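Local coordinates for group 3 allergen SMIPP-S Yv6023A04 (Sarcoptes scabiei type hominis, PDB 3H7O), which adopts the chymotrypsin-like fold of the S1 serine peptidases but is a scabies mite paralogue that has probably lost protease activity, at residues D123-G128 and S144-V149. The protein carries 3 engineered substitutions. Sequence-based numbering, arbitrary orientation.
Sequences DVLVSG and SAQLTV. Engineered in segment 144-149: Gln146 (natural residue Asn).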
loop_
_atom_site.group_PDB
_atom_site.type_symbol
_atom_site.label_atom_id
_atom_site.label_comp_id
_atom_site.label_asym_id
_atom_site.label_seq_id
_atom_site.Cartn_x
_atom_site.Cartn_y
_atom_site.Cartn_z
ATOM N N ASP A 123 10.839 13.719 -3.180
ATOM C CA ASP A 123 9.709 13.047 -3.800
ATOM C C ASP A 123 9.610 11.584 -3.390
ATOM O O ASP A 123 10.625 10.910 -3.217
ATOM C CB ASP A 123 9.784 13.156 -5.325
ATOM C CG ASP A 123 9.326 14.511 -5.839
ATOM O OD1 ASP A 123 8.759 15.301 -5.051
ATOM O OD2 ASP A 123 9.529 14.779 -7.043
ATOM N N VAL A 124 8.377 11.120 -3.212
ATOM C CA VAL A 124 8.082 9.694 -3.092
ATOM C C VAL A 124 7.106 9.292 -4.193
ATOM O O VAL A 124 6.234 10.077 -4.580
ATOM C CB VAL A 124 7.519 9.300 -1.694
ATOM C CG1 VAL A 124 8.600 9.424 -0.619
ATOM C CG2 VAL A 124 6.280 10.122 -1.332
ATOM N N LEU A 125 7.267 8.077 -4.706
ATOM C CA LEU A 125 6.434 7.588 -5.793
ATOM C C LEU A 125 5.427 6.593 -5.239
ATOM O O LEU A 125 5.798 5.519 -4.761
ATOM C CB LEU A 125 7.301 6.948 -6.894
ATOM C CG LEU A 125 6.632 6.353 -8.147
ATOM C CD1 LEU A 125 6.046 7.436 -9.046
ATOM C CD2 LEU A 125 7.627 5.502 -8.938
ATOM N N VAL A 126 4.153 6.967 -5.289
ATOM C CA VAL A 126 3.072 6.086 -4.864
ATOM C C VAL A 126 2.477 5.436 -6.114
ATOM O O VAL A 126 2.339 6.093 -7.139
ATOM C CB VAL A 126 1.994 6.853 -4.032
ATOM C CG1 VAL A 126 1.361 7.993 -4.832
ATOM C CG2 VAL A 126 0.926 5.899 -3.491
ATOM N N SER A 127 2.167 4.144 -6.035
ATOM C CA SER A 127 1.521 3.449 -7.151
ATOM C C SER A 127 0.382 2.559 -6.657
ATOM O O SER A 127 0.428 2.029 -5.543
ATOM C CB SER A 127 2.539 2.630 -7.953
ATOM O OG SER A 127 3.137 1.630 -7.140
ATOM N N GLY A 128 -0.638 2.402 -7.495
ATOM C CA GLY A 128 -1.817 1.627 -7.135
ATOM C C GLY A 128 -2.987 1.869 -8.070
ATOM O O GLY A 128 -2.833 2.474 -9.133
ATOM N N SER A 144 0.486 5.953 -11.043
ATOM C CA SER A 144 1.532 6.366 -10.107
ATOM C C SER A 144 1.608 7.891 -10.033
ATOM O O SER A 144 1.191 8.584 -10.959
ATOM C CB SER A 144 2.889 5.756 -10.473
ATOM O OG SER A 144 3.402 6.317 -11.664
ATOM N N ALA A 145 2.117 8.398 -8.914
ATOM C CA ALA A 145 2.251 9.840 -8.701
ATOM C C ALA A 145 3.460 10.146 -7.832
ATOM O O ALA A 145 3.717 9.451 -6.846
ATOM C CB ALA A 145 0.988 10.401 -8.056
ATOM N N GLN A 146 4.195 11.190 -8.205
ATOM C CA GLN A 146 5.297 11.689 -7.401
ATOM C C GLN A 146 4.745 12.721 -6.428
ATOM O O GLN A 146 4.269 13.778 -6.845
ATOM C CB GLN A 146 6.374 12.328 -8.286
ATOM C CG GLN A 146 7.105 11.359 -9.216
ATOM C CD GLN A 146 8.144 10.498 -8.507
ATOM O OE1 GLN A 146 8.351 10.603 -7.296
ATOM N NE2 GLN A 146 8.802 9.632 -9.268
ATOM N N LEU A 147 4.785 12.405 -5.137
ATOM C CA LEU A 147 4.328 13.340 -4.115
ATOM C C LEU A 147 5.517 13.935 -3.372
ATOM O O LEU A 147 6.557 13.291 -3.235
ATOM C CB LEU A 147 3.366 12.667 -3.124
ATOM C CG LEU A 147 2.175 11.825 -3.609
ATOM C CD1 LEU A 147 1.270 11.461 -2.440
ATOM C CD2 LEU A 147 1.368 12.525 -4.692
ATOM N N THR A 148 5.348 15.157 -2.888
ATOM C CA THR A 148 6.388 15.842 -2.131
ATOM C C THR A 148 6.128 15.669 -0.638
ATOM O O THR A 148 5.051 16.021 -0.142
ATOM C CB THR A 148 6.434 17.344 -2.478
ATOM O OG1 THR A 148 6.473 17.508 -3.899
ATOM C CG2 THR A 148 7.661 18.009 -1.862
ATOM N N VAL A 149 7.120 15.128 0.068
ATOM C CA VAL A 149 7.053 14.968 1.517
ATOM C C VAL A 149 6.923 16.331 2.197
ATOM O O VAL A 149 7.714 17.239 1.941
ATOM C CB VAL A 149 8.286 14.205 2.072
ATOM C CG1 VAL A 149 8.224 14.096 3.597
ATOM C CG2 VAL A 149 8.389 12.820 1.433
HETATM O O HOH W 1 10.233 9.337 -5.908
#
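Gln146, an engineered residue, reaches from its strand 144-149 over to Leu125 and Asp123 on the antiparallel neighbour 123-128. Its CB lies only loosely near Asp123 OD2. CG sits anti to its own carbonyl carbon, and a bend at the next torsion (chi2 -76°) turns CD toward the other strand, with CD 3.8 Å from Leu125 CD1. The amide then divides its work: NE2 rests on the methyl Leu125 CD1 at 3.5 Å, while OE1 comes beside Asp123 CB and accepts a 2.7 Å hydrogen bond from a water. That water also donates, weakly, to Asp123 O, tying the amide tip to the opposite backbone. Leucine suits this partly open face because its branched end gives carbon to both neighbours: Leu125 CD1 also meets Ser144 CB.

Beneath, the backbones pair at Val124 with Leu147 and at Val126 with Ala145, each pair closed by two hydrogen bonds. Val124 N to Leu147 O measures 2.8 Å, its N-H...O angle 165°. Between the two pairs, CA-H groups also approach the carbonyls, as in Gln146 CA to Val124 O at 3.4 Å.

Across the two strands, the contacts on the buried face are between aliphatic side chains. Val126 CG1, held between its backbone N and carbonyl carbon (chi1 60°), packs 4.0 Å from Ala145 CB and also touches Leu147 CG; the small alanine leaves the branched valine close to the strand. Val124 CG1 meets Val149 CG2 at 4.0 Å.

These two antiparallel strands, consecutive in the chain, belong to the second, C-terminal barrel of the trypsin fold. Strand 186-189 flanks 123-128 and strand 168-172 flanks 143-150, while Phe211 of strand 209-213 packs against Val126 and Leu147 on the buried face.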